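Local coordinates for PAC2 family protein (Mycobacterium tuberculosis, PDB 2WAM) that is of unknown function but belongs to the PAC2 family and forms an alpha/beta fold, with six copies in the assembly, at residues His88-Leu93 and Leu269-Leu274; Ala81-Ala85 and Ala253-Leu258; Gln45-Tyr49 and Arg158-Ala162; Pro129-Tyr134 and Leu146-Pro152. All coordinates share one frame; numbering follows the deposited sequence.

Along the chain the segments come in the order 45-49, 81-85, 88-93, 129-134, 146-152, 158-162, 253-258 and 269-274, so that interactions 1, 2 and 3 interleave around interaction 4. Interactions 1 and 2, whose centres lie 11 Å apart, share helix 81-92, which meets helix 251-265 and then the start of helix 272-289. Interaction 4 joins the two strands of a hairpin within the nine-stranded mixed sheet. Lys-90 of helix 81-92 reaches one face of it, Phe-159 of helix 156-169 the other. Residues distant in sequence thus hold helices against both faces of one sheet. Interaction 3, about 29 Å from interaction 1 between centres, lies near the sheet's 44-45 end, where neighbouring subunits approach.

Interaction 1. Residues His88-Leu93 and Leu269-Leu274; sequences HLKAAL and LPLAVL
His-88 NE2 donates a hydrogen bond to the backbone O of Pro-270, 2.9 Å away, with an N-H...O angle of 159°. The bond ties the last turns of helix 81-92 to the loop that leads into helix 272-289, a helix that packs beside helix 251-265 in this alpha/beta fold. The acceptor lies close to the imidazole plane, at the ring edge. With CG of His-88 anti to the backbone N (chi1 -180°), the ring stands out from its helix and is sandwiched between two side chains. Leu-274 CB sits over the centre of one face in a CH-pi contact, 3.8 Å from the His-88 ring centroid and 7° off the ring normal. The opposite face is lined by Ala-92 CB, one helical turn on and offset toward the rim. The bond at the edge and the flanking groups together should limit rotation of the imidazole.

Beside this polar point lies an apolar patch. Leu-93 lays its CD2 against the Pro-270 ring, 3.7 Å from Pro-270 CD, and crosses Leu-269 at about a right angle. Phe-144 of strand 143-148 packs on both leucines. Deeper in, Leu-89 CD2 meets Leu-269 CD2 at 4.0 Å, a contact of branch against branch.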
loop_
_atom_site.group_PDB
_atom_site.type_symbol
_atom_site.label_atom_id
_atom_site.label_comp_id
_atom_site.label_asym_id
_atom_site.label_seq_id
_atom_site.Cartn_x
_atom_site.Cartn_y
_atom_site.Cartn_z
ATOM N N HIS A 88 24.354 10.118 26.375
ATOM C CA HIS A 88 25.539 9.616 27.045
ATOM C C HIS A 88 25.780 8.152 26.758
ATOM O O HIS A 88 26.893 7.761 26.421
ATOM C CB HIS A 88 25.511 9.847 28.551
ATOM C CG HIS A 88 26.737 9.334 29.230
ATOM N ND1 HIS A 88 27.973 9.922 29.069
ATOM C CD2 HIS A 88 26.932 8.249 30.018
ATOM C CE1 HIS A 88 28.871 9.234 29.749
ATOM N NE2 HIS A 88 28.266 8.214 30.332
ATOM N N LEU A 89 24.740 7.340 26.898
ATOM C CA LEU A 89 24.836 5.937 26.522
ATOM C C LEU A 89 25.381 5.777 25.098
ATOM O O LEU A 89 26.341 5.051 24.878
ATOM C CB LEU A 89 23.480 5.236 26.658
ATOM C CG LEU A 89 22.899 5.091 28.064
ATOM C CD1 LEU A 89 21.497 4.471 28.012
ATOM C CD2 LEU A 89 23.825 4.273 28.934
ATOM N N LYS A 90 24.772 6.453 24.131
ATOM C CA LYS A 90 25.212 6.324 22.746
ATOM C C LYS A 90 26.665 6.781 22.518
ATOM O O LYS A 90 27.352 6.255 21.649
ATOM C CB LYS A 90 24.262 7.067 21.814
ATOM C CG LYS A 90 22.834 6.558 21.861
ATOM C CD LYS A 90 21.829 7.647 21.464
ATOM C CE LYS A 90 21.905 7.955 19.985
ATOM N NZ LYS A 90 21.368 9.305 19.683
ATOM N N ALA A 91 27.126 7.743 23.310
ATOM C CA ALA A 91 28.468 8.309 23.169
ATOM C C ALA A 91 29.552 7.495 23.887
ATOM O O ALA A 91 30.699 7.464 23.467
ATOM C CB ALA A 91 28.474 9.746 23.684
ATOM N N ALA A 92 29.172 6.844 24.978
ATOM C CA ALA A 92 30.122 6.180 25.847
ATOM C C ALA A 92 30.268 4.677 25.574
ATOM O O ALA A 92 31.280 4.079 25.928
ATOM C CB ALA A 92 29.746 6.432 27.312
ATOM N N LEU A 93 29.270 4.077 24.931
ATOM C CA LEU A 93 29.277 2.638 24.647
ATOM C C LEU A 93 29.182 2.315 23.160
ATOM O O LEU A 93 28.702 3.132 22.374
ATOM C CB LEU A 93 28.135 1.968 25.387
ATOM C CG LEU A 93 28.301 1.958 26.906
ATOM C CD1 LEU A 93 27.007 1.540 27.538
ATOM C CD2 LEU A 93 29.460 1.044 27.352
ATOM N N LEU A 269 27.555 0.533 33.470
ATOM C CA LEU A 269 27.510 1.717 32.630
ATOM C C LEU A 269 28.610 2.701 33.027
ATOM O O LEU A 269 28.710 3.073 34.196
ATOM C CB LEU A 269 26.118 2.352 32.710
ATOM C CG LEU A 269 24.930 1.445 32.330
ATOM C CD1 LEU A 269 23.571 2.127 32.535
ATOM C CD2 LEU A 269 25.069 0.961 30.895
ATOM N N PRO A 270 29.461 3.097 32.055
ATOM C CA PRO A 270 30.576 4.016 32.336
ATOM C C PRO A 270 30.088 5.450 32.437
ATOM O O PRO A 270 29.919 6.110 31.419
ATOM C CB PRO A 270 31.484 3.860 31.111
ATOM C CG PRO A 270 30.573 3.412 30.014
ATOM C CD PRO A 270 29.452 2.637 30.653
ATOM N N LEU A 271 29.901 5.932 33.659
ATOM C CA LEU A 271 29.217 7.198 33.885
ATOM C C LEU A 271 30.148 8.343 34.230
ATOM O O LEU A 271 29.685 9.458 34.448
ATOM C CB LEU A 271 28.163 7.039 34.990
ATOM C CG LEU A 271 27.034 6.050 34.689
ATOM C CD1 LEU A 271 25.912 6.210 35.691
ATOM C CD2 LEU A 271 26.524 6.236 33.263
ATOM N N ALA A 272 31.452 8.071 34.267
ATOM C CA ALA A 272 32.441 9.049 34.734
ATOM C C ALA A 272 32.322 10.433 34.087
ATOM O O ALA A 272 32.277 11.447 34.780
ATOM C CB ALA A 272 33.864 8.504 34.571
ATOM N N VAL A 273 32.272 10.471 32.761
ATOM C CA VAL A 273 32.245 11.736 32.042
ATOM C C VAL A 273 30.949 12.519 32.320
ATOM O O VAL A 273 30.938 13.745 32.403
ATOM C CB VAL A 273 32.473 11.502 30.524
ATOM C CG1 VAL A 273 32.244 12.781 29.728
ATOM C CG2 VAL A 273 33.880 10.954 30.292
ATOM N N LEU A 274 29.858 11.795 32.489
ATOM C CA LEU A 274 28.573 12.411 32.766
ATOM C C LEU A 274 28.548 12.956 34.189
ATOM O O LEU A 274 27.954 13.997 34.456
ATOM C CB LEU A 274 27.460 11.379 32.560
ATOM C CG LEU A 274 26.028 11.747 32.917
ATOM C CD1 LEU A 274 25.498 12.782 31.945
ATOM C CD2 LEU A 274 25.157 10.488 32.918
#

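Interaction 2. Residues Ala81-Ala85 and Ala253-Leu258; sequences AIRLA and AAQALL
Ala-81, Ala-85 and Ala-254 form a small-residue interface between helices 81-92 and 251-265. The axes of the two short segments approach to 8.4 Å and cross at -65°. Methyl-to-methyl contacts come first. Ala-81 CB meets Ala-253 CB at 3.8 Å, and Ala-85 CB lies 3.9 Å from Ala-254 CB. Ala-254 points at the other helix; its CB also touches Leu-84 CB, 3.8 Å away, and rests against the backbone, 3.5 Å from Ala-81 O and 3.8 Å from Ala-85 N, acceptor and donor of one helical hydrogen bond.

Leucine branches flank this alanine patch. Leu-258 wraps one side of Ala-85, its CD2 lying 3.7 Å from Ala-85 CB. Leu-257 offers CD1 more loosely to Ala-81 CB, at 4.2 Å. Toward the sheet, Leu-257 packs on Phe-237 and Val-239 of strand 234-242, while Ala-81 packs on Thr-180 of strand 174-183, so both helices lie against the sheet.

Polar bonds between the segments are absent; Ala-85 N, Leu-257 N and Leu-258 N bond within their own helices, to Ala-81 O, Ala-253 O and Ala-254 O. Cohesion therefore rests on buried, non-directional packing, with methyl side chains letting the backbones come close.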
loop_
_atom_site.group_PDB
_atom_site.type_symbol
_atom_site.label_atom_id
_atom_site.label_comp_id
_atom_site.label_asym_id
_atom_site.label_seq_id
_atom_site.Cartn_x
_atom_site.Cartn_y
_atom_site.Cartn_z
ATOM N N ALA A 81 16.881 15.800 31.190
ATOM C CA ALA A 81 17.503 14.573 31.685
ATOM C C ALA A 81 17.386 13.367 30.747
ATOM O O ALA A 81 18.297 12.541 30.694
ATOM C CB ALA A 81 16.991 14.226 33.076
ATOM N N ILE A 82 16.275 13.267 30.017
ATOM C CA ILE A 82 16.078 12.173 29.071
ATOM C C ILE A 82 17.045 12.284 27.889
ATOM O O ILE A 82 17.701 11.310 27.509
ATOM C CB ILE A 82 14.649 12.142 28.506
ATOM C CG1 ILE A 82 13.603 12.292 29.608
ATOM C CG2 ILE A 82 14.412 10.854 27.711
ATOM C CD1 ILE A 82 13.097 10.999 30.120
ATOM N N ARG A 83 17.114 13.465 27.288
ATOM C CA ARG A 83 17.998 13.656 26.162
ATOM C C ARG A 83 19.432 13.331 26.592
ATOM O O ARG A 83 20.139 12.580 25.926
ATOM C CB ARG A 83 17.899 15.094 25.628
ATOM C CG ARG A 83 18.862 15.386 24.482
ATOM C CD ARG A 83 18.711 16.783 23.920
ATOM N NE ARG A 83 18.666 17.834 24.943
ATOM C CZ ARG A 83 19.734 18.459 25.451
ATOM N NH1 ARG A 83 20.967 18.141 25.065
ATOM N NH2 ARG A 83 19.566 19.415 26.357
ATOM N N LEU A 84 19.845 13.891 27.722
ATOM C CA LEU A 84 21.207 13.736 28.206
ATOM C C LEU A 84 21.588 12.284 28.465
ATOM O O LEU A 84 22.695 11.857 28.128
ATOM C CB LEU A 84 21.413 14.573 29.472
ATOM C CG LEU A 84 21.343 16.079 29.232
ATOM C CD1 LEU A 84 21.402 16.839 30.554
ATOM C CD2 LEU A 84 22.454 16.518 28.283
ATOM N N ALA A 85 20.676 11.529 29.071
ATOM C CA ALA A 85 20.958 10.144 29.410
ATOM C C ALA A 85 21.094 9.290 28.158
ATOM O O ALA A 85 21.995 8.462 28.061
ATOM C CB ALA A 85 19.905 9.578 30.362
ATOM N N ALA A 253 20.603 14.688 37.050
ATOM C CA ALA A 253 19.353 13.955 36.950
ATOM C C ALA A 253 19.450 12.807 35.933
ATOM O O ALA A 253 18.855 11.744 36.134
ATOM C CB ALA A 253 18.213 14.897 36.627
ATOM N N ALA A 254 20.220 13.014 34.865
ATOM C CA ALA A 254 20.509 11.952 33.896
ATOM C C ALA A 254 21.374 10.864 34.538
ATOM O O ALA A 254 21.124 9.673 34.381
ATOM C CB ALA A 254 21.198 12.518 32.657
ATOM N N GLN A 255 22.393 11.276 35.278
ATOM C CA GLN A 255 23.216 10.312 35.991
ATOM C C GLN A 255 22.383 9.458 36.964
ATOM O O GLN A 255 22.521 8.236 37.005
ATOM C CB GLN A 255 24.358 11.014 36.710
ATOM C CG GLN A 255 25.205 10.082 37.520
ATOM C CD GLN A 255 26.205 10.820 38.378
ATOM O OE1 GLN A 255 26.451 12.012 38.192
ATOM N NE2 GLN A 255 26.793 10.112 39.324
ATOM N N ALA A 256 21.507 10.096 37.733
ATOM C CA ALA A 256 20.655 9.350 38.645
ATOM C C ALA A 256 19.828 8.307 37.888
ATOM O O ALA A 256 19.768 7.141 38.287
ATOM C CB ALA A 256 19.753 10.284 39.428
ATOM N N LEU A 257 19.192 8.724 36.795
ATOM C CA LEU A 257 18.435 7.782 35.977
ATOM C C LEU A 257 19.307 6.601 35.550
ATOM O O LEU A 257 18.949 5.448 35.773
ATOM C CB LEU A 257 17.847 8.470 34.752
ATOM C CG LEU A 257 16.611 9.342 34.987
ATOM C CD1 LEU A 257 16.215 10.142 33.738
ATOM C CD2 LEU A 257 15.472 8.478 35.434
ATOM N N LEU A 258 20.458 6.887 34.947
ATOM C CA LEU A 258 21.323 5.823 34.445
ATOM C C LEU A 258 21.861 4.906 35.551
ATOM O O LEU A 258 22.022 3.704 35.347
ATOM C CB LEU A 258 22.465 6.392 33.596
ATOM C CG LEU A 258 22.068 7.012 32.245
ATOM C CD1 LEU A 258 23.284 7.179 31.352
ATOM C CD2 LEU A 258 20.998 6.204 31.533
#

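Interaction 3. Residues Gln45-Tyr49 and Arg158-Ala162; sequences QPGMY and RFITA
Gln-45 and Arg-158 lie with their flat ends nearly coplanar: the amide and guanidinium planes are 8° apart, and Gln-45 NE2 comes to the guanidinium edge, 3.7 Å from Arg-158 NE. Beyond it, Arg-158 NH2 makes a weak hydrogen bond to Pro-46 O in the guanidinium plane (3.2 Å, N-H...O angle 130°). The firmer partner of this arginine is Glu-105 of the third subunit, salt-bridged to NH1. A water bridges the segments, accepting from Gln-45 NE2 at 3.0 Å and donating to Arg-158 O at 2.8 Å.

Ala-162 CB is met by Tyr-49, Met-48 and Gln-45 OE1. The Tyr-49 ring turns its edge to the methyl, with Tyr-49 CE2 3.8 Å from Ala-162 CB, while Gln-45 N stands over the centre of one ring face. Met-48, its CG anti to the backbone N (chi1 -165°), sends CG to within 3.8 Å of Ala-162 CB. Further out, Met-48 SD lies 3.9 Å from Phe-159 CA.

Gln-45 O accepts from both Met-48 N and Tyr-49 N, two residues opposite one, as in a classic beta bulge; here it lies where strands 44-45 and 49-51 are joined by a short turn, packed against helix 156-169.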
loop_
_atom_site.group_PDB
_atom_site.type_symbol
_atom_site.label_atom_id
_atom_site.label_comp_id
_atom_site.label_asym_id
_atom_site.label_seq_id
_atom_site.Cartn_x
_atom_site.Cartn_y
_atom_site.Cartn_z
ATOM N N GLN A 45 8.842 -2.438 8.508
ATOM C CA GLN A 45 7.415 -2.216 8.431
ATOM C C GLN A 45 7.189 -0.897 7.707
ATOM O O GLN A 45 7.563 0.165 8.200
ATOM C CB GLN A 45 6.785 -2.187 9.826
ATOM C CG GLN A 45 5.307 -1.752 9.829
ATOM C CD GLN A 45 4.646 -1.859 11.203
ATOM O OE1 GLN A 45 5.111 -2.590 12.084
ATOM N NE2 GLN A 45 3.548 -1.133 11.380
ATOM N N PRO A 46 6.577 -0.963 6.524
ATOM C CA PRO A 46 6.374 0.246 5.721
ATOM C C PRO A 46 5.637 1.328 6.511
ATOM O O PRO A 46 4.604 1.081 7.139
ATOM C CB PRO A 46 5.521 -0.245 4.555
ATOM C CG PRO A 46 5.710 -1.746 4.542
ATOM C CD PRO A 46 5.893 -2.136 5.956
ATOM N N GLY A 47 6.200 2.530 6.487
ATOM C CA GLY A 47 5.636 3.651 7.197
ATOM C C GLY A 47 5.876 3.619 8.697
ATOM O O GLY A 47 5.279 4.417 9.428
ATOM N N MET A 48 6.728 2.705 9.169
ATOM C CA MET A 48 6.999 2.640 10.597
ATOM C C MET A 48 8.478 2.521 10.978
ATOM O O MET A 48 8.950 3.254 11.842
ATOM C CB MET A 48 6.186 1.534 11.266
ATOM C CG MET A 48 6.161 1.683 12.780
ATOM S SD MET A 48 5.394 3.238 13.323
ATOM C CE MET A 48 6.478 3.542 14.670
ATOM N N TYR A 49 9.198 1.586 10.358
ATOM C CA TYR A 49 10.623 1.438 10.622
ATOM C C TYR A 49 11.338 0.617 9.569
ATOM O O TYR A 49 10.759 -0.296 8.985
ATOM C CB TYR A 49 10.876 0.821 12.004
ATOM C CG TYR A 49 10.431 -0.627 12.150
ATOM C CD1 TYR A 49 11.247 -1.683 11.735
ATOM C CD2 TYR A 49 9.212 -0.943 12.725
ATOM C CE1 TYR A 49 10.856 -3.006 11.884
ATOM C CE2 TYR A 49 8.810 -2.263 12.870
ATOM C CZ TYR A 49 9.629 -3.291 12.451
ATOM O OH TYR A 49 9.211 -4.596 12.604
ATOM N N ARG A 158 0.039 2.112 16.691
ATOM C CA ARG A 158 0.823 1.447 15.668
ATOM C C ARG A 158 2.312 1.417 16.062
ATOM O O ARG A 158 2.981 0.391 15.951
ATOM C CB ARG A 158 0.604 2.132 14.324
ATOM C CG ARG A 158 1.112 1.351 13.143
ATOM C CD ARG A 158 0.471 1.859 11.886
ATOM N NE ARG A 158 1.425 1.882 10.791
ATOM C CZ ARG A 158 1.286 2.624 9.700
ATOM N NH1 ARG A 158 0.226 3.406 9.558
ATOM N NH2 ARG A 158 2.214 2.580 8.752
ATOM N N PHE A 159 2.807 2.551 16.540
ATOM C CA PHE A 159 4.178 2.690 17.001
ATOM C C PHE A 159 4.512 1.728 18.138
ATOM O O PHE A 159 5.484 0.973 18.055
ATOM C CB PHE A 159 4.441 4.139 17.434
ATOM C CG PHE A 159 5.746 4.328 18.150
ATOM C CD1 PHE A 159 5.772 4.734 19.483
ATOM C CD2 PHE A 159 6.944 4.072 17.508
ATOM C CE1 PHE A 159 6.962 4.901 20.146
ATOM C CE2 PHE A 159 8.147 4.231 18.166
ATOM C CZ PHE A 159 8.159 4.655 19.488
ATOM N N ILE A 160 3.704 1.760 19.195
ATOM C CA ILE A 160 3.893 0.876 20.340
ATOM C C ILE A 160 3.875 -0.614 19.956
ATOM O O ILE A 160 4.725 -1.395 20.396
ATOM C CB ILE A 160 2.848 1.150 21.421
ATOM C CG1 ILE A 160 3.134 2.494 22.100
ATOM C CG2 ILE A 160 2.843 0.034 22.449
ATOM C CD1 ILE A 160 1.912 3.114 22.753
ATOM N N THR A 161 2.923 -1.007 19.119
ATOM C CA THR A 161 2.873 -2.381 18.653
ATOM C C THR A 161 4.175 -2.786 17.959
ATOM O O THR A 161 4.731 -3.852 18.244
ATOM C CB THR A 161 1.693 -2.606 17.707
ATOM O OG1 THR A 161 0.476 -2.492 18.447
ATOM C CG2 THR A 161 1.776 -3.982 17.072
ATOM N N ALA A 162 4.657 -1.937 17.054
ATOM C CA ALA A 162 5.929 -2.184 16.385
ATOM C C ALA A 162 7.092 -2.380 17.376
ATOM O O ALA A 162 7.901 -3.277 17.195
ATOM C CB ALA A 162 6.244 -1.071 15.382
HETATM O O HOH W 1 2.802 -1.785 14.190
#

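Interaction 4. Residues Pro129-Tyr134 and Leu146-Pro152; sequences PELSLY and LLAGLEP
Tyr-134 and Leu-146 exchange paired backbone hydrogen bonds, Tyr-134 N to Leu-146 O at 2.7 Å and Leu-146 N to Tyr-134 O at 2.8 Å. Two residues along, Ser-132 and Ala-148 do the same, with Ser-132 N meeting Ala-148 O at 2.8 Å and an N-H...O angle of 173°. Leu-150 N continues the series to Glu-130 O at 3.0 Å. The side chain of Glu-130, bent at chi2, runs back over the strand pair, where Tyr-134 OH donates to Glu-130 OE1 (2.5 Å) from the syn side, 22° out of the carboxylate plane. The other oxygen, OE2, is salt-bridged to Lys-90 of helix 81-92, which would help fix the carboxylate as an anion.

Residues 131-134 and 146-148 belong to the antiparallel arms of hairpin 131-137/143-148, set in the mixed sheet between strands 94-101 and 67-73. Between the hydrogen-bonded pairs, Leu-133 and Leu-147 form a non-hydrogen-bonded pair. The chain bends at Gly-149, whose CA lies 3.1 Å from Glu-130 O in a CA-H...O contact; its backbone angles and this closeness leave no room for a CB.

Ser-132, Tyr-134, Leu-146 and Ala-148 share one face of the hairpin; Leu-133 and Leu-147 point to the other, toward helix 156-169. Leu-131 sends CD2 to Pro-152 CG at 3.9 Å, the two side chains crossing at about a right angle next to Phe-159. Pro-129 CB rests on Leu-150 CD1, 3.6 Å away.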
loop_
_atom_site.group_PDB
_atom_site.type_symbol
_atom_site.label_atom_id
_atom_site.label_comp_id
_atom_site.label_asym_id
_atom_site.label_seq_id
_atom_site.Cartn_x
_atom_site.Cartn_y
_atom_site.Cartn_z
ATOM N N PRO A 129 15.415 15.438 13.485
ATOM C CA PRO A 129 14.803 14.600 14.516
ATOM C C PRO A 129 15.071 13.112 14.290
ATOM O O PRO A 129 15.004 12.643 13.161
ATOM C CB PRO A 129 13.307 14.900 14.341
ATOM C CG PRO A 129 13.179 15.368 12.945
ATOM C CD PRO A 129 14.391 16.217 12.768
ATOM N N GLU A 130 15.362 12.386 15.360
ATOM C CA GLU A 130 15.582 10.954 15.276
ATOM C C GLU A 130 14.558 10.243 16.137
ATOM O O GLU A 130 14.019 10.809 17.085
ATOM C CB GLU A 130 16.993 10.566 15.752
ATOM C CG GLU A 130 17.164 10.557 17.294
ATOM C CD GLU A 130 17.966 9.357 17.823
ATOM O OE1 GLU A 130 18.333 8.479 17.016
ATOM O OE2 GLU A 130 18.222 9.283 19.047
ATOM N N LEU A 131 14.277 9.003 15.768
ATOM C CA LEU A 131 13.556 8.060 16.611
ATOM C C LEU A 131 14.094 6.701 16.187
ATOM O O LEU A 131 13.791 6.216 15.076
ATOM C CB LEU A 131 12.027 8.145 16.432
ATOM C CG LEU A 131 11.253 7.200 17.368
ATOM C CD1 LEU A 131 11.753 7.319 18.811
ATOM C CD2 LEU A 131 9.749 7.424 17.314
ATOM N N SER A 132 14.923 6.116 17.055
ATOM C CA SER A 132 15.676 4.909 16.710
ATOM C C SER A 132 15.744 3.825 17.794
ATOM O O SER A 132 15.667 4.102 18.994
ATOM C CB SER A 132 17.085 5.291 16.252
ATOM O OG SER A 132 17.044 5.981 15.007
ATOM N N LEU A 133 15.871 2.580 17.352
ATOM C CA LEU A 133 16.153 1.479 18.259
ATOM C C LEU A 133 17.608 1.068 18.083
ATOM O O LEU A 133 17.990 0.606 17.007
ATOM C CB LEU A 133 15.226 0.291 17.975
ATOM C CG LEU A 133 15.426 -0.933 18.877
ATOM C CD1 LEU A 133 15.254 -0.566 20.331
ATOM C CD2 LEU A 133 14.476 -2.026 18.505
ATOM N N TYR A 134 18.411 1.243 19.131
ATOM C CA TYR A 134 19.836 0.869 19.118
ATOM C C TYR A 134 20.173 -0.407 19.898
ATOM O O TYR A 134 19.513 -0.741 20.879
ATOM C CB TYR A 134 20.690 1.993 19.708
ATOM C CG TYR A 134 20.592 3.300 18.972
ATOM C CD1 TYR A 134 19.758 4.310 19.426
ATOM C CD2 TYR A 134 21.338 3.529 17.824
ATOM C CE1 TYR A 134 19.663 5.512 18.761
ATOM C CE2 TYR A 134 21.252 4.724 17.155
ATOM C CZ TYR A 134 20.413 5.719 17.633
ATOM O OH TYR A 134 20.320 6.918 16.964
ATOM N N LEU A 146 18.334 0.150 23.279
ATOM C CA LEU A 146 17.966 1.509 23.651
ATOM C C LEU A 146 17.035 2.054 22.598
ATOM O O LEU A 146 17.404 2.129 21.442
ATOM C CB LEU A 146 19.198 2.422 23.735
ATOM C CG LEU A 146 18.881 3.917 23.928
ATOM C CD1 LEU A 146 18.157 4.183 25.250
ATOM C CD2 LEU A 146 20.126 4.785 23.841
ATOM N N LEU A 147 15.826 2.420 23.006
ATOM C CA LEU A 147 14.883 3.141 22.152
ATOM C C LEU A 147 14.917 4.628 22.515
ATOM O O LEU A 147 14.589 4.992 23.645
ATOM C CB LEU A 147 13.465 2.593 22.347
ATOM C CG LEU A 147 12.347 3.335 21.605
ATOM C CD1 LEU A 147 12.447 3.119 20.094
ATOM C CD2 LEU A 147 11.002 2.915 22.130
ATOM N N ALA A 148 15.310 5.488 21.571
ATOM C CA ALA A 148 15.499 6.915 21.879
ATOM C C ALA A 148 15.178 7.843 20.724
ATOM O O ALA A 148 15.096 7.416 19.573
ATOM C CB ALA A 148 16.925 7.183 22.399
ATOM N N GLY A 149 14.987 9.118 21.053
ATOM C CA GLY A 149 14.576 10.125 20.089
ATOM C C GLY A 149 13.349 10.894 20.549
ATOM O O GLY A 149 13.042 10.930 21.743
ATOM N N LEU A 150 12.637 11.502 19.603
ATOM C CA LEU A 150 11.434 12.283 19.913
ATOM C C LEU A 150 10.232 11.394 20.181
ATOM O O LEU A 150 9.991 10.442 19.452
ATOM C CB LEU A 150 11.078 13.218 18.753
ATOM C CG LEU A 150 12.188 14.142 18.267
ATOM C CD1 LEU A 150 11.621 15.292 17.473
ATOM C CD2 LEU A 150 12.959 14.671 19.447
ATOM N N GLU A 151 9.471 11.712 21.219
ATOM C CA GLU A 151 8.115 11.178 21.340
ATOM C C GLU A 151 7.307 11.587 20.107
ATOM O O GLU A 151 7.235 12.770 19.775
ATOM C CB GLU A 151 7.449 11.721 22.601
ATOM C CG GLU A 151 6.013 11.289 22.808
ATOM C CD GLU A 151 5.377 12.016 23.972
ATOM O OE1 GLU A 151 5.357 13.261 23.945
ATOM O OE2 GLU A 151 4.911 11.353 24.919
ATOM N N PRO A 152 6.706 10.611 19.412
ATOM C CA PRO A 152 5.868 10.926 18.249
ATOM C C PRO A 152 4.612 11.734 18.627
ATOM O O PRO A 152 4.171 11.685 19.770
ATOM C CB PRO A 152 5.452 9.543 17.717
ATOM C CG PRO A 152 6.232 8.521 18.499
ATOM C CD PRO A 152 6.669 9.182 19.768
#